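Local coordinates for uncharacterized protein (Parabacteroides merdae, PDB 4R7F), which is of unknown function but carries a domain related to the first domain of type 9 secretion system plug proteins and binds magnesium, at residues 219-225 with 360-365; 269-273 with 370-374. Residues are numbered along the deposited sequence.

Contact 1. Residues 219-225 with 360-365. With MG (magnesium ion), chain G.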
loop_
_atom_site.group_PDB
_atom_site.type_symbol
_atom_site.label_atom_id
_atom_site.label_comp_id
_atom_site.label_asym_id
_atom_site.label_seq_id
_atom_site.Cartn_x
_atom_site.Cartn_y
_atom_site.Cartn_z
ATOM N N PRO A 219 18.113 10.026 -1.469
ATOM C CA PRO A 219 18.738 8.714 -1.773
ATOM C C PRO A 219 17.769 7.578 -1.468
ATOM O O PRO A 219 16.981 7.665 -0.516
ATOM C CB PRO A 219 19.949 8.671 -0.848
ATOM C CG PRO A 219 19.640 9.681 0.218
ATOM C CD PRO A 219 18.837 10.759 -0.428
ATOM N N ALA A 220 17.811 6.534 -2.286
ATOM C CA ALA A 220 16.775 5.521 -2.258
ATOM C C ALA A 220 16.898 4.556 -1.107
ATOM O O ALA A 220 15.898 3.946 -0.681
ATOM C CB ALA A 220 16.708 4.779 -3.580
ATOM N N GLY A 221 18.110 4.379 -0.594
ATOM C CA GLY A 221 18.321 3.426 0.505
ATOM C C GLY A 221 17.985 2.008 0.108
ATOM O O GLY A 221 18.066 1.635 -1.086
ATOM N N ASN A 222 17.595 1.237 1.114
ATOM C CA ASN A 222 17.441 -0.197 1.019
ATOM C C ASN A 222 16.312 -0.586 1.962
ATOM O O ASN A 222 15.887 0.224 2.813
ATOM C CB ASN A 222 18.729 -0.913 1.442
ATOM C CG ASN A 222 18.848 -2.331 0.867
ATOM O OD1 ASN A 222 17.876 -2.911 0.421
ATOM N ND2 ASN A 222 20.042 -2.880 0.886
ATOM N N GLU A 223 15.802 -1.807 1.804
ATOM C CA GLU A 223 14.830 -2.330 2.768
ATOM C C GLU A 223 15.569 -2.501 4.069
ATOM O O GLU A 223 16.757 -2.859 4.097
ATOM C CB GLU A 223 14.171 -3.653 2.330
ATOM C CG GLU A 223 13.571 -3.650 0.900
ATOM C CD GLU A 223 12.488 -2.593 0.632
ATOM O OE1 GLU A 223 11.970 -1.917 1.563
ATOM O OE2 GLU A 223 12.165 -2.429 -0.565
ATOM N N TYR A 224 14.863 -2.194 5.140
ATOM C CA TYR A 224 15.443 -2.237 6.454
ATOM C C TYR A 224 15.735 -3.691 6.756
ATOM O O TYR A 224 15.090 -4.636 6.229
ATOM C CB TYR A 224 14.493 -1.650 7.520
ATOM C CG TYR A 224 14.385 -0.144 7.525
ATOM C CD1 TYR A 224 13.814 0.528 6.491
ATOM C CD2 TYR A 224 14.856 0.612 8.608
ATOM C CE1 TYR A 224 13.723 1.918 6.490
ATOM C CE2 TYR A 224 14.784 1.982 8.618
ATOM C CZ TYR A 224 14.196 2.645 7.558
ATOM O OH TYR A 224 14.103 4.022 7.538
ATOM N N ARG A 225 16.746 -3.849 7.600
ATOM C CA ARG A 225 17.104 -5.117 8.173
ATOM C C ARG A 225 16.060 -5.507 9.192
ATOM O O ARG A 225 15.459 -4.631 9.855
ATOM C CB ARG A 225 18.463 -5.023 8.875
ATOM C CG ARG A 225 19.635 -4.743 7.954
ATOM C CD ARG A 225 20.830 -4.241 8.745
ATOM N NE ARG A 225 21.855 -3.648 7.918
ATOM C CZ ARG A 225 22.825 -4.321 7.309
ATOM N NH1 ARG A 225 22.918 -5.641 7.398
ATOM N NH2 ARG A 225 23.710 -3.656 6.598
ATOM N N THR A 360 22.112 6.438 3.956
ATOM C CA THR A 360 21.970 4.995 3.748
ATOM C C THR A 360 23.060 4.455 2.796
ATOM O O THR A 360 23.319 3.255 2.726
ATOM C CB THR A 360 20.596 4.728 3.096
ATOM O OG1 THR A 360 20.379 5.748 2.114
ATOM C CG2 THR A 360 19.498 4.775 4.111
ATOM N N GLY A 361 23.678 5.330 2.025
ATOM C CA GLY A 361 24.553 4.867 0.964
ATOM C C GLY A 361 25.717 3.986 1.383
ATOM O O GLY A 361 25.968 2.954 0.776
ATOM N N PRO A 362 26.471 4.420 2.391
ATOM C CA PRO A 362 27.732 3.710 2.691
ATOM C C PRO A 362 27.553 2.280 3.230
ATOM O O PRO A 362 28.268 1.389 2.826
ATOM C CB PRO A 362 28.407 4.624 3.715
ATOM C CG PRO A 362 27.842 5.980 3.467
ATOM C CD PRO A 362 26.395 5.726 3.079
ATOM N N ILE A 363 26.572 2.040 4.086
ATOM C CA ILE A 363 26.377 0.696 4.651
ATOM C C ILE A 363 25.169 -0.087 4.095
ATOM O O ILE A 363 25.222 -1.320 3.949
ATOM C CB ILE A 363 26.242 0.850 6.172
ATOM C CG1 ILE A 363 27.541 1.468 6.701
ATOM C CG2 ILE A 363 25.916 -0.485 6.838
ATOM C CD1 ILE A 363 27.390 2.201 7.999
ATOM N N GLU A 364 24.075 0.620 3.825
ATOM C CA GLU A 364 22.854 -0.028 3.409
ATOM C C GLU A 364 22.730 -0.061 1.899
ATOM O O GLU A 364 22.090 -0.944 1.354
ATOM C CB GLU A 364 21.634 0.642 4.048
ATOM C CG GLU A 364 21.655 0.610 5.564
ATOM C CD GLU A 364 21.770 -0.778 6.173
ATOM O OE1 GLU A 364 21.805 -1.815 5.449
ATOM O OE2 GLU A 364 21.833 -0.851 7.428
ATOM N N GLY A 365 23.386 0.885 1.241
ATOM C CA GLY A 365 23.309 1.050 -0.203
ATOM C C GLY A 365 22.080 1.857 -0.610
ATOM O O GLY A 365 21.174 2.093 0.203
HETATM MG MG MG G . 11.076 -0.200 2.915
HETATM O O HOH W 1 17.626 7.268 2.678
HETATM O O HOH W 2 13.138 1.002 2.986
#
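A salt bridge closes one end of this buried contact: Arg225 NE donates to Glu364 OE2 at 2.8 Å, almost in line, while Arg225 NH2 makes a weak bond to Glu364 OE1 at 2.9 Å. Arg259 is a second cationic partner of the same carboxylate. Three residues before Arg225, Asn222 ND2 donates to the backbone Glu364 O at 2.9 Å, and Asn222 OD1 accepts from Glu223 N at 2.7 Å, so this amide ties the two segments together and also fixes its own backbone. Glu223 turns away from 360-365 and gives OE1 to the magnesium ion at 2.4 Å. The packing is tightest at Gly221, whose CA lies 3.2 Å from Gly365 O in a CA-H...O contact and 3.5 Å from Thr360 OG1; its positive phi favours glycine, and a CB would crowd Thr360 CG2. Thr360 OG1 also bonds Asn366. Residues 360-365 form a compact turn, with Glu364 N bonded to Thr360 O at 3.0 Å. The contact thus packs the link between strands 207-219 and 225-228 against the loop joining strands 342-352 and 373-380, with Tyr346 and Tyr348 of strand 342-352 beside Arg225.

Contact 2. Residues 269-273 with 370-374. With MG (magnesium ion), chain G.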
loop_
_atom_site.group_PDB
_atom_site.type_symbol
_atom_site.label_atom_id
_atom_site.label_comp_id
_atom_site.label_asym_id
_atom_site.label_seq_id
_atom_site.Cartn_x
_atom_site.Cartn_y
_atom_site.Cartn_z
ATOM N N ASP A 269 9.591 -5.087 4.357
ATOM C CA ASP A 269 9.836 -4.400 5.619
ATOM C C ASP A 269 8.664 -3.492 6.014
ATOM O O ASP A 269 7.634 -3.462 5.371
ATOM C CB ASP A 269 11.156 -3.604 5.572
ATOM C CG ASP A 269 11.070 -2.359 4.684
ATOM O OD1 ASP A 269 10.035 -2.156 4.020
ATOM O OD2 ASP A 269 12.044 -1.571 4.641
ATOM N N GLN A 270 8.840 -2.754 7.093
ATOM C CA GLN A 270 7.822 -1.828 7.572
ATOM C C GLN A 270 8.473 -0.463 7.857
ATOM O O GLN A 270 8.076 0.260 8.765
ATOM C CB GLN A 270 7.148 -2.425 8.794
ATOM C CG GLN A 270 6.371 -3.710 8.499
ATOM C CD GLN A 270 7.227 -4.996 8.442
ATOM O OE1 GLN A 270 8.252 -5.135 9.122
ATOM N NE2 GLN A 270 6.788 -5.949 7.623
ATOM N N ASP A 271 9.484 -0.147 7.041
ATOM C CA ASP A 271 10.179 1.157 6.988
ATOM C C ASP A 271 10.643 1.726 8.337
ATOM O O ASP A 271 10.441 2.921 8.602
ATOM C CB ASP A 271 9.290 2.181 6.280
ATOM C CG ASP A 271 9.007 1.830 4.807
ATOM O OD1 ASP A 271 9.792 1.084 4.157
ATOM O OD2 ASP A 271 7.983 2.367 4.299
ATOM N N GLY A 272 11.205 0.851 9.180
ATOM C CA GLY A 272 11.853 1.206 10.412
ATOM C C GLY A 272 11.011 0.932 11.642
ATOM O O GLY A 272 11.467 1.101 12.758
ATOM N N ARG A 273 9.788 0.477 11.450
ATOM C CA ARG A 273 8.923 0.196 12.581
ATOM C C ARG A 273 9.324 -1.063 13.334
ATOM O O ARG A 273 10.106 -1.905 12.842
ATOM C CB ARG A 273 7.468 0.058 12.130
ATOM C CG ARG A 273 6.897 1.324 11.529
ATOM C CD ARG A 273 5.522 1.085 10.942
ATOM N NE ARG A 273 4.940 2.362 10.529
ATOM C CZ ARG A 273 5.137 2.932 9.352
ATOM N NH1 ARG A 273 5.880 2.334 8.430
ATOM N NH2 ARG A 273 4.577 4.103 9.089
ATOM N N THR A 370 13.830 0.318 -3.957
ATOM C CA THR A 370 13.476 0.196 -2.545
ATOM C C THR A 370 12.098 0.823 -2.240
ATOM O O THR A 370 11.795 1.953 -2.643
ATOM C CB THR A 370 14.575 0.852 -1.661
ATOM O OG1 THR A 370 15.770 0.088 -1.807
ATOM C CG2 THR A 370 14.175 0.889 -0.179
ATOM N N GLN A 371 11.279 0.077 -1.534
ATOM C CA GLN A 371 9.987 0.574 -1.058
ATOM C C GLN A 371 10.225 1.499 0.139
ATOM O O GLN A 371 10.696 1.061 1.209
ATOM C CB GLN A 371 9.056 -0.603 -0.689
ATOM C CG GLN A 371 7.687 -0.183 -0.114
ATOM C CD GLN A 371 7.617 0.105 1.420
ATOM O OE1 GLN A 371 8.194 -0.621 2.269
ATOM N NE2 GLN A 371 6.844 1.154 1.774
ATOM N N ASN A 372 9.927 2.781 -0.048
ATOM C CA ASN A 372 10.022 3.773 1.036
ATOM C C ASN A 372 8.723 4.513 1.116
ATOM O O ASN A 372 7.914 4.457 0.194
ATOM C CB ASN A 372 11.138 4.777 0.755
ATOM C CG ASN A 372 12.510 4.171 0.908
ATOM O OD1 ASN A 372 12.846 3.565 1.943
ATOM N ND2 ASN A 372 13.299 4.300 -0.117
ATOM N N GLU A 373 8.507 5.208 2.217
ATOM C CA GLU A 373 7.344 6.078 2.321
ATOM C C GLU A 373 7.786 7.523 2.500
ATOM O O GLU A 373 8.858 7.773 3.025
ATOM C CB GLU A 373 6.455 5.660 3.479
ATOM C CG GLU A 373 7.044 5.895 4.856
ATOM C CD GLU A 373 6.246 5.186 5.917
ATOM O OE1 GLU A 373 6.257 3.935 5.928
ATOM O OE2 GLU A 373 5.603 5.871 6.714
ATOM N N TYR A 374 6.948 8.456 2.069
ATOM C CA TYR A 374 7.238 9.869 2.162
ATOM C C TYR A 374 5.999 10.565 2.634
ATOM O O TYR A 374 4.958 10.419 2.026
ATOM C CB TYR A 374 7.615 10.429 0.796
ATOM C CG TYR A 374 8.842 9.788 0.261
ATOM C CD1 TYR A 374 8.779 8.598 -0.436
ATOM C CD2 TYR A 374 10.081 10.323 0.503
ATOM C CE1 TYR A 374 9.930 7.984 -0.919
ATOM C CE2 TYR A 374 11.232 9.724 0.002
ATOM C CZ TYR A 374 11.165 8.551 -0.687
ATOM O OH TYR A 374 12.352 7.925 -1.116
HETATM MG MG MG G . 11.076 -0.200 2.915
HETATM O O HOH W 2 13.138 1.002 2.986
#
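This is a metal-centred contact in which a turn before strand 274-276 faces the start of strand 373-380 across a magnesium ion, with a salt bridge at its side. Asp269 chelates the ion through both carboxylate oxygens, OD1 at 2.5 Å and OD2 at 2.4 Å from MG, and Asp271 adds OD1 at 2.2 Å from MG; Asp269 OD2 also accepts from Tyr224 N. The opposing segment supplies a main-chain ligand, Gln371 O, 2.2 Å from MG. Water 2, 2.4 Å from the metal, also donates at 2.8 Å to OD1 of Asn372, whose ND2 bonds Ala220 O, while Glu223 completes the set of ligands. Oxygen-only coordination with three carboxylates suits a hard cation such as magnesium. A type I' beta turn from Gln270 to Arg273, closed by Arg273 N to Gln270 O at 3.2 Å, puts Asp271 and Gly272 at its corners; the backbone angles of Gly272 call for glycine. Beyond the metal, Arg273 NH1 and NH2 pair with Glu373 OE1 and OE2 at 3.0 and 3.1 Å, a two-pronged salt bridge, and NH1 also donates to Gln270 O at 3.0 Å. The arginine probably offsets some of the negative charge here, for two acceptors, Asp271 OD2 and Glu373 OE1, lie only 2.8 Å apart. Arg273 is paired through its backbone with Asn345 of strand 342-352, whereas Tyr374 pairs with Val396 of strand 389-397, so the contact brings the strand 274-276 end of one sheet against the start of 373-380, the central strand of another.

Overall arrangement
Both contacts are buried and share the magnesium ion and water 2, their centres about 11 Å apart and their segments alternating along the chain. Contact 2 provides most of the metal ligands and lies nearer the centre of the chain; contact 1 adds one carboxylate and otherwise holds by a salt bridge, an amide-backbone bond and close glycine packing. In each, the arginine-glutamate salt bridge lies away from the ion. They also meet directly: Ala220 O and Asn372 ND2 lie 2.7 Å apart, and Glu223 OE2 and Gln371 N 2.8 Å, both probable hydrogen bonds. Three of the four segments, 219-225, 269-273 and 370-374, supply the protein ligands; 360-365 packs behind 219-225.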